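Side-chain contact in putative methyltransferase (Porphyromonas gingivalis, PDB 3LL7), which is a putative methyltransferase whose substrate is not established, and which probably transfers a methyl group from S-adenosylmethionine: residues Ile106-Leu111 with Gly118-Arg123. Residues are numbered along the deposited sequence; the frame is centred on the assembly and turned at random.
Sequences IDFIAL and GIYIER. With FMT (formic acid), chain D.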
ATOM      1  N   ILE A 106      -3.749 -10.935  -8.175  0.50  8.90           N
ATOM      2  CA  ILE A 106      -3.064  -9.796  -8.777  0.50  9.11           C
ATOM      3  C   ILE A 106      -1.596  -9.666  -8.350  0.50  9.23           C
ATOM      4  O   ILE A 106      -0.766  -9.215  -9.144  0.50  9.06           O
ATOM      5  CB  ILE A 106      -3.807  -8.481  -8.569  0.50  9.15           C
ATOM      6  CG1 ILE A 106      -3.185  -7.393  -9.453  0.50  8.90           C
ATOM      7  CG2 ILE A 106      -3.819  -8.121  -7.095  0.50  8.95           C
ATOM      8  CD1 ILE A 106      -3.868  -6.057  -9.381  0.50  8.08           C
ATOM      9  N   ASP A 107      -1.274 -10.064  -7.116  1.00  9.22           N
ATOM     10  CA  ASP A 107       0.124 -10.124  -6.703  1.00  9.63           C
ATOM     11  C   ASP A 107       0.844 -11.233  -7.487  1.00  9.42           C
ATOM     12  O   ASP A 107       1.955 -11.029  -7.972  1.00  9.61           O
ATOM     13  CB  ASP A 107       0.228 -10.332  -5.178  1.00 10.36           C
ATOM     14  CG  ASP A 107      -0.182  -9.080  -4.381  1.00 12.45           C
ATOM     15  OD1 ASP A 107      -0.131  -7.972  -4.936  1.00 15.53           O
ATOM     16  OD2 ASP A 107      -0.541  -9.196  -3.191  1.00 19.34           O
ATOM     17  N   PHE A 108       0.211 -12.399  -7.620  1.00  8.44           N
ATOM     18  CA  PHE A 108       0.829 -13.515  -8.329  1.00  8.23           C
ATOM     19  C   PHE A 108       1.110 -13.088  -9.760  1.00  7.91           C
ATOM     20  O   PHE A 108       2.203 -13.322 -10.254  1.00  7.96           O
ATOM     21  CB  PHE A 108      -0.087 -14.736  -8.355  1.00  7.72           C
ATOM     22  CG  PHE A 108       0.484 -15.913  -9.067  1.00  7.15           C
ATOM     23  CD1 PHE A 108       1.513 -16.651  -8.492  1.00  9.00           C
ATOM     24  CD2 PHE A 108      -0.050 -16.342 -10.291  1.00  8.30           C
ATOM     25  CE1 PHE A 108       2.039 -17.799  -9.133  1.00 10.33           C
ATOM     26  CE2 PHE A 108       0.472 -17.479 -10.944  1.00  9.85           C
ATOM     27  CZ  PHE A 108       1.524 -18.204 -10.361  1.00  9.18           C
ATOM     28  N   ILE A 109       0.145 -12.420 -10.390  1.00  7.51           N
ATOM     29  CA  ILE A 109       0.316 -11.928 -11.771  1.00  8.57           C
ATOM     30  C   ILE A 109       1.509 -10.947 -11.859  1.00  8.67           C
ATOM     31  O   ILE A 109       2.313 -11.022 -12.800  1.00  8.63           O
ATOM     32  CB  ILE A 109      -0.992 -11.273 -12.311  1.00  8.90           C
ATOM     33  CG1 ILE A 109      -2.133 -12.310 -12.376  1.00 10.70           C
ATOM     34  CG2 ILE A 109      -0.784 -10.629 -13.691  1.00 10.94           C
ATOM     35  CD1 ILE A 109      -1.908 -13.384 -13.376  1.00 15.42           C
ATOM     36  N   ALA A 110       1.642 -10.075 -10.853  1.00  8.79           N
ATOM     37  CA  ALA A 110       2.754  -9.106 -10.838  1.00  9.22           C
ATOM     38  C   ALA A 110       4.085  -9.833 -10.723  1.00  9.61           C
ATOM     39  O   ALA A 110       5.048  -9.436 -11.359  1.00 10.38           O
ATOM     40  CB  ALA A 110       2.603  -8.082  -9.719  1.00  8.55           C
ATOM     41  N   LEU A 111       4.134 -10.890  -9.914  1.00  9.01           N
ATOM     42  CA  LEU A 111       5.341 -11.731  -9.817  1.00 10.00           C
ATOM     43  C   LEU A 111       5.660 -12.424 -11.133  1.00  9.44           C
ATOM     44  O   LEU A 111       6.823 -12.512 -11.536  1.00  9.91           O
ATOM     45  CB  LEU A 111       5.212 -12.784  -8.719  1.00  9.77           C
ATOM     46  CG  LEU A 111       4.868 -12.349  -7.291  1.00 12.83           C
ATOM     47  CD1 LEU A 111       4.770 -13.608  -6.439  1.00 16.09           C
ATOM     48  CD2 LEU A 111       5.879 -11.365  -6.725  1.00 13.23           C
ATOM     49  N   GLY A 118       5.566 -20.477 -11.937  1.00 11.27           N
ATOM     50  CA  GLY A 118       4.969 -20.178 -10.642  1.00 10.25           C
ATOM     51  C   GLY A 118       3.974 -21.206 -10.150  1.00 10.37           C
ATOM     52  O   GLY A 118       3.323 -21.907 -10.944  1.00 10.48           O
ATOM     53  N   ILE A 119       3.888 -21.323  -8.835  1.00  9.36           N
ATOM     54  CA  ILE A 119       2.829 -22.092  -8.182  1.00  8.71           C
ATOM     55  C   ILE A 119       2.007 -21.125  -7.341  1.00  8.53           C
ATOM     56  O   ILE A 119       2.545 -20.379  -6.527  1.00  7.47           O
ATOM     57  CB  ILE A 119       3.416 -23.225  -7.268  1.00  8.64           C
ATOM     58  CG1 ILE A 119       4.280 -24.188  -8.097  1.00  9.31           C
ATOM     59  CG2 ILE A 119       2.286 -23.961  -6.520  1.00  8.35           C
ATOM     60  CD1 ILE A 119       4.955 -25.337  -7.287  1.00  9.89           C
ATOM     61  N   TYR A 120       0.697 -21.144  -7.557  1.00  7.92           N
ATOM     62  CA  TYR A 120      -0.235 -20.312  -6.835  1.00  7.34           C
ATOM     63  C   TYR A 120      -0.992 -21.292  -5.960  1.00  7.30           C
ATOM     64  O   TYR A 120      -1.387 -22.367  -6.440  1.00  8.54           O
ATOM     65  CB  TYR A 120      -1.170 -19.657  -7.859  1.00  6.68           C
ATOM     66  CG  TYR A 120      -2.529 -19.204  -7.351  1.00  7.51           C
ATOM     67  CD1 TYR A 120      -2.821 -17.855  -7.237  1.00 10.72           C
ATOM     68  CD2 TYR A 120      -3.543 -20.126  -7.056  1.00  9.84           C
ATOM     69  CE1 TYR A 120      -4.087 -17.411  -6.800  1.00 10.07           C
ATOM     70  CE2 TYR A 120      -4.811 -19.696  -6.618  1.00 10.19           C
ATOM     71  CZ  TYR A 120      -5.061 -18.318  -6.492  1.00 10.04           C
ATOM     72  OH  TYR A 120      -6.300 -17.865  -6.083  1.00  7.60           O
ATOM     73  N   ILE A 121      -1.179 -20.950  -4.696  1.00  6.87           N
ATOM     74  CA  ILE A 121      -1.883 -21.807  -3.737  1.00  6.32           C
ATOM     75  C   ILE A 121      -2.919 -20.973  -3.004  1.00  6.55           C
ATOM     76  O   ILE A 121      -2.600 -19.897  -2.481  1.00  8.13           O
ATOM     77  CB  ILE A 121      -0.895 -22.444  -2.685  1.00  6.87           C
ATOM     78  CG1 ILE A 121       0.226 -23.206  -3.409  1.00  6.88           C
ATOM     79  CG2 ILE A 121      -1.683 -23.351  -1.726  1.00  5.86           C
ATOM     80  CD1 ILE A 121       1.299 -23.879  -2.512  1.00  5.67           C
ATOM     81  N   GLU A 122      -4.165 -21.432  -2.975  1.00  6.70           N
ATOM     82  CA  GLU A 122      -5.238 -20.691  -2.315  1.00  7.57           C
ATOM     83  C   GLU A 122      -6.141 -21.637  -1.545  1.00  8.98           C
ATOM     84  O   GLU A 122      -6.651 -22.614  -2.114  1.00  8.14           O
ATOM     85  CB  GLU A 122      -6.049 -19.919  -3.368  1.00  7.94           C
ATOM     86  CG  GLU A 122      -7.449 -19.472  -2.943  1.00  8.59           C
ATOM     87  CD  GLU A 122      -7.429 -18.481  -1.764  1.00 13.31           C
ATOM     88  OE1 GLU A 122      -6.569 -17.568  -1.713  1.00 13.80           O
ATOM     89  OE2 GLU A 122      -8.263 -18.634  -0.856  1.00 12.54           O
ATOM     90  N   ARG A 123      -6.308 -21.357  -0.248  1.00  9.99           N
ATOM     91  CA  ARG A 123      -7.114 -22.187   0.666  1.00 11.09           C
ATOM     92  C   ARG A 123      -8.550 -22.370   0.241  1.00 10.86           C
ATOM     93  O   ARG A 123      -9.099 -23.461   0.392  1.00 10.63           O
ATOM     94  CB  ARG A 123      -7.113 -21.600   2.087  1.00 12.39           C
ATOM     95  CG  ARG A 123      -5.767 -21.599   2.771  1.00 17.97           C
ATOM     96  CD  ARG A 123      -5.870 -21.112   4.237  1.00 23.36           C
ATOM     97  NE  ARG A 123      -6.233 -22.203   5.147  1.00 28.61           N
ATOM     98  CZ  ARG A 123      -7.433 -22.362   5.707  1.00 30.14           C
ATOM     99  NH1 ARG A 123      -8.409 -21.489   5.468  1.00 31.05           N
ATOM    100  NH2 ARG A 123      -7.654 -23.396   6.513  1.00 30.10           N
TER
HETATM  101  C   FMT D 503      -4.075 -10.455  -4.333  1.00 41.35           C
HETATM  102  O1  FMT D 503      -3.281 -11.201  -4.903  1.00 40.41           O
HETATM  103  O2  FMT D 503      -5.297 -10.545  -4.462  1.00 41.65           O
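F108 reaches from its helix to the strand and carries the whole contact, its ring pressed against the backbone of G118 and I119 and against CB of Y120. With CG anti to the backbone N, chi1 180° carries the ring across to the strand. Y120 CB sits over one face, 3.9 Å from the ring centroid and only 8° off the normal, a well-centred CH-pi contact. Beyond that carbon the Y120 ring turns away along the strand, and an edge of it faces the same side of F108 in a T-shaped pair, planes at 75° and centroids 5.8 Å apart. The far end of F108 is packed just as closely: CZ lies 3.9 Å from G118 C, which meets the ring at its edge, and CE1 is 3.7 Å from I119 O. G118, having no side chain, meets the phenyl through its backbone alone. I135 and V145 also touch F108, while the hydroxyl of Y120 hydrogen-bonds G103 O.

Contact thins out toward the start of the helix. There D107 lies well clear of the strand, and its backbone N donates a nearly straight hydrogen bond to O1 of a formic acid molecule, 3.2 Å away, probably picked up from the crystallisation liquor. The D107 carboxylate is held elsewhere, by S79 and Y168. Just past the C-terminal end of the strand, on this same loose side, exposed R123 forms a salt bridge with D151.

Segment 106-111 thus runs antiparallel to 118-122, their axes 9.9 Å apart at closest approach. Helix 106-112 is the returning helix of a beta-alpha-beta crossover that joins the parallel strands 96-99 and 117-122, consistent with the Rossmann-like core of class I methyltransferases.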